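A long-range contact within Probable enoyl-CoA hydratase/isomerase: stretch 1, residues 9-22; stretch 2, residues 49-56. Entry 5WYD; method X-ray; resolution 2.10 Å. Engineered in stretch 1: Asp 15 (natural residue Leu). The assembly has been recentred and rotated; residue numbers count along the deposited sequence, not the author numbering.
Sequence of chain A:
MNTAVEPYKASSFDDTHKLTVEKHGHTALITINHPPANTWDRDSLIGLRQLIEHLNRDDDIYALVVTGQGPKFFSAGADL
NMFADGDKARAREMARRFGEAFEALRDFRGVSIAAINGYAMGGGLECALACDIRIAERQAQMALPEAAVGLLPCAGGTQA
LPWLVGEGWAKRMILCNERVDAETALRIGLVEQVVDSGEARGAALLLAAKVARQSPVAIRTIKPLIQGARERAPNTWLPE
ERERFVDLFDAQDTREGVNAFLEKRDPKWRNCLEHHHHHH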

# COMPACT_ATOMS: atom_id res chain seq x y z
N LYS A 9 11.34 -35.69 13.20
CA LYS A 9 9.90 -35.47 13.20
C LYS A 9 9.29 -36.11 11.96
O LYS A 9 10.01 -36.71 11.15
CB LYS A 9 9.57 -33.98 13.27
N ALA A 10 7.96 -36.10 11.85
CA ALA A 10 7.24 -36.58 10.66
C ALA A 10 7.58 -38.02 10.26
O ALA A 10 7.72 -38.32 9.07
CB ALA A 10 7.45 -35.65 9.47
N SER A 11 7.78 -38.91 11.24
CA SER A 11 8.10 -40.29 10.91
C SER A 11 6.89 -41.07 10.38
O SER A 11 7.02 -41.86 9.44
CB SER A 11 8.69 -40.98 12.15
OG SER A 11 9.95 -40.44 12.49
N SER A 12 5.70 -40.83 10.95
CA SER A 12 4.48 -41.53 10.54
C SER A 12 3.74 -40.68 9.51
O SER A 12 2.62 -40.20 9.72
CB SER A 12 3.60 -41.85 11.74
OG SER A 12 2.35 -42.40 11.33
N PHE A 13 4.39 -40.51 8.37
CA PHE A 13 3.87 -39.69 7.30
C PHE A 13 4.50 -40.19 6.01
O PHE A 13 5.52 -40.87 6.02
CB PHE A 13 4.17 -38.20 7.56
CG PHE A 13 3.89 -37.29 6.39
CD1 PHE A 13 2.62 -37.20 5.85
CD2 PHE A 13 4.91 -36.50 5.85
CE1 PHE A 13 2.37 -36.35 4.77
CE2 PHE A 13 4.67 -35.66 4.79
CZ PHE A 13 3.40 -35.58 4.25
N ASP A 14 3.83 -39.89 4.90
CA ASP A 14 4.34 -40.21 3.57
C ASP A 14 5.05 -38.98 2.99
O ASP A 14 4.40 -38.04 2.52
CB ASP A 14 3.21 -40.68 2.66
CG ASP A 14 3.72 -41.14 1.30
OD1 ASP A 14 4.95 -41.13 1.09
OD2 ASP A 14 2.88 -41.51 0.45
N ASP A 15 6.38 -39.03 2.98
CA ASP A 15 7.25 -37.98 2.46
C ASP A 15 8.14 -38.67 1.43
O ASP A 15 8.37 -39.89 1.52
CB ASP A 15 8.12 -37.31 3.58
CG ASP A 15 8.69 -35.94 3.17
OD1 ASP A 15 8.56 -35.55 1.99
OD2 ASP A 15 9.27 -35.24 4.03
N THR A 16 8.54 -37.94 0.39
CA THR A 16 9.43 -38.53 -0.61
C THR A 16 10.71 -39.04 0.05
O THR A 16 11.24 -38.42 0.98
CB THR A 16 9.81 -37.52 -1.70
OG1 THR A 16 10.81 -38.10 -2.54
CG2 THR A 16 10.33 -36.20 -1.11
N HIS A 17 11.20 -40.20 -0.42
CA HIS A 17 12.38 -40.78 0.21
C HIS A 17 13.56 -39.83 0.14
O HIS A 17 14.48 -39.89 0.97
CB HIS A 17 12.70 -42.13 -0.43
CG HIS A 17 11.91 -43.26 0.16
ND1 HIS A 17 12.16 -43.76 1.42
CD2 HIS A 17 10.87 -43.98 -0.33
CE1 HIS A 17 11.31 -44.74 1.68
NE2 HIS A 17 10.52 -44.89 0.63
N LYS A 18 13.53 -38.90 -0.82
CA LYS A 18 14.56 -37.88 -0.95
C LYS A 18 14.61 -36.98 0.27
O LYS A 18 15.69 -36.53 0.68
CB LYS A 18 14.28 -37.07 -2.19
CG LYS A 18 14.32 -37.98 -3.35
CD LYS A 18 14.06 -37.25 -4.61
CE LYS A 18 12.60 -37.32 -5.04
NZ LYS A 18 12.43 -36.92 -6.47
N LEU A 19 13.49 -36.68 0.89
CA LEU A 19 13.56 -35.80 2.03
C LEU A 19 13.62 -36.62 3.30
O LEU A 19 12.78 -37.49 3.55
CB LEU A 19 12.39 -34.83 2.03
CG LEU A 19 12.57 -33.58 1.15
CD1 LEU A 19 12.90 -33.86 -0.30
CD2 LEU A 19 11.25 -32.80 1.22
N THR A 20 14.66 -36.36 4.08
CA THR A 20 14.96 -37.09 5.29
C THR A 20 14.71 -36.16 6.45
O THR A 20 15.20 -35.02 6.45
CB THR A 20 16.41 -37.56 5.33
OG1 THR A 20 17.24 -36.48 5.78
CG2 THR A 20 16.86 -38.01 3.96
N VAL A 21 13.96 -36.63 7.43
CA VAL A 21 13.64 -35.83 8.58
C VAL A 21 14.24 -36.51 9.80
O VAL A 21 13.99 -37.70 10.04
CB VAL A 21 12.13 -35.63 8.74
CG1 VAL A 21 11.90 -34.91 10.03
CG2 VAL A 21 11.59 -34.86 7.58
N GLU A 22 15.04 -35.77 10.55
CA GLU A 22 15.62 -36.22 11.80
C GLU A 22 15.24 -35.23 12.88
O GLU A 22 15.24 -34.02 12.64
CB GLU A 22 17.13 -36.33 11.69
CG GLU A 22 17.55 -37.33 10.66
CD GLU A 22 19.02 -37.31 10.46
OE1 GLU A 22 19.49 -38.01 9.54
OE2 GLU A 22 19.70 -36.59 11.22
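Stretch 2 49-56: RQLIEHLN

Stretch 2 is helical throughout, with phi near -60° and psi between -38° and -48°, and the helix extends beyond residues 49-56 in both directions. Four backbone i to i+4 hydrogen bonds fall within it. Gln 50, Leu 51, His 54 and Leu 55, spaced by three and four residues, form the side of the helix that meets stretch 1. Stretch 1 is mostly loop and becomes a strand at Leu 19, so the helix packs largely against irregular chain. From Ala 10 to Asp 15 the loop runs opposite to the helix, so Lys 9 meets Leu 55 and Asp 14 lies near Gln 50. The nearest CA atoms, Ala 10 CA and His 54 CA, are 7.0 Å apart, and most of the close contacts are between side chains; together the two stretches bury 374 Å².

At the start of stretch 1, Lys 9 is modelled only to CB, and Lys 9 CB lies 3.9 Å from Leu 55 CD2. Ala 10 has positive phi (55/38) and points its CB toward the helix, 3.5 Å from Leu 51 CD1, an apolar contact; its high B values call for some caution. Ser 11 and Ser 12 are out of reach. The chain then extends at Phe 13 (-155/158), whose t rotamer carries the ring to the helix and gives it the largest covered area in stretch 1, 84 Å².

Two helix residues one turn apart meet this ring. His 54 CE1 lies over one face, 3.4 Å from Phe 13 CE1; the ring centroids are 4.1 Å apart and the planes are inclined at 38°, an oblique aromatic pair. The imidazole is held by a hydrogen bond from His 54 ND1 to Gln 50 O, 2.9 Å long with an angle of 169°. Gln 50 OE1 approaches the Phe 13 edge near the ring plane, 3.0 Å from Phe 13 CZ.

Asp 15, an engineered residue replacing Leu, points toward the helix and places OD2 3.4 Å from Leu 51 CD2. That oxygen is buried here without a polar partner, whereas Asp 15 OD1 accepts a weak 2.9 Å hydrogen bond from Thr 16 N.

A type I turn from Thr 16 to Leu 19, closed by Leu 19 N to Thr 16 O at 2.8 Å, carries the chain out of reach before the strand returns. Thr 20 points away, but Val 21 points toward the helix, with CG2 3.5 Å from Leu 51 CD2. No hydrogen bond joins the stretches among the modelled atoms.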

# COMPACT_ATOMS: atom_id res chain seq x y z
N ARG A 49 6.10 -28.65 1.32
CA ARG A 49 4.92 -27.96 1.81
C ARG A 49 4.22 -28.81 2.86
O ARG A 49 3.94 -28.35 3.97
CB ARG A 49 3.96 -27.71 0.67
CG ARG A 49 2.69 -27.06 1.16
CD ARG A 49 1.52 -27.26 0.23
NE ARG A 49 1.92 -27.49 -1.15
CZ ARG A 49 1.26 -28.30 -1.96
NH1 ARG A 49 0.20 -28.94 -1.49
NH2 ARG A 49 1.65 -28.46 -3.22
N GLN A 50 4.00 -30.07 2.56
CA GLN A 50 3.33 -30.92 3.52
C GLN A 50 4.15 -31.02 4.78
O GLN A 50 3.61 -30.89 5.89
CB GLN A 50 3.11 -32.28 2.91
CG GLN A 50 2.15 -32.26 1.76
CD GLN A 50 1.97 -33.61 1.17
OE1 GLN A 50 2.69 -34.54 1.50
NE2 GLN A 50 0.98 -33.75 0.32
N LEU A 51 5.46 -31.16 4.64
CA LEU A 51 6.27 -31.33 5.83
C LEU A 51 6.12 -30.12 6.73
O LEU A 51 5.81 -30.26 7.92
CB LEU A 51 7.71 -31.60 5.43
CG LEU A 51 8.74 -31.88 6.50
CD1 LEU A 51 8.23 -32.98 7.40
CD2 LEU A 51 9.92 -32.39 5.71
N ILE A 52 6.14 -28.92 6.14
CA ILE A 52 6.03 -27.69 6.92
C ILE A 52 4.72 -27.64 7.68
O ILE A 52 4.69 -27.26 8.86
CB ILE A 52 6.16 -26.47 6.00
CG1 ILE A 52 7.52 -26.45 5.35
CG2 ILE A 52 6.00 -25.22 6.81
CD1 ILE A 52 8.65 -26.30 6.35
N GLU A 53 3.63 -28.04 7.04
CA GLU A 53 2.34 -28.02 7.71
C GLU A 53 2.30 -28.97 8.88
O GLU A 53 1.69 -28.67 9.92
CB GLU A 53 1.24 -28.36 6.74
CG GLU A 53 1.24 -27.47 5.54
CD GLU A 53 0.18 -27.88 4.58
OE1 GLU A 53 -0.53 -28.86 4.90
OE2 GLU A 53 0.07 -27.27 3.50
N HIS A 54 2.88 -30.16 8.72
CA HIS A 54 2.92 -31.09 9.84
C HIS A 54 3.76 -30.51 10.96
O HIS A 54 3.41 -30.64 12.14
CB HIS A 54 3.50 -32.42 9.36
CG HIS A 54 2.52 -33.25 8.58
ND1 HIS A 54 2.21 -32.97 7.27
CD2 HIS A 54 1.82 -34.35 8.92
CE1 HIS A 54 1.34 -33.87 6.83
NE2 HIS A 54 1.09 -34.72 7.81
N LEU A 55 4.87 -29.87 10.60
CA LEU A 55 5.76 -29.28 11.59
C LEU A 55 5.06 -28.16 12.34
O LEU A 55 5.13 -28.07 13.58
CB LEU A 55 7.01 -28.76 10.88
CG LEU A 55 7.87 -29.81 10.19
CD1 LEU A 55 9.10 -29.17 9.58
CD2 LEU A 55 8.21 -30.97 11.11
N ASN A 56 4.31 -27.34 11.61
CA ASN A 56 3.56 -26.27 12.24
C ASN A 56 2.59 -26.82 13.24
O ASN A 56 2.30 -26.18 14.25
CB ASN A 56 2.80 -25.49 11.19
CG ASN A 56 3.68 -24.59 10.44
OD1 ASN A 56 3.42 -24.24 9.29
ND2 ASN A 56 4.75 -24.18 11.08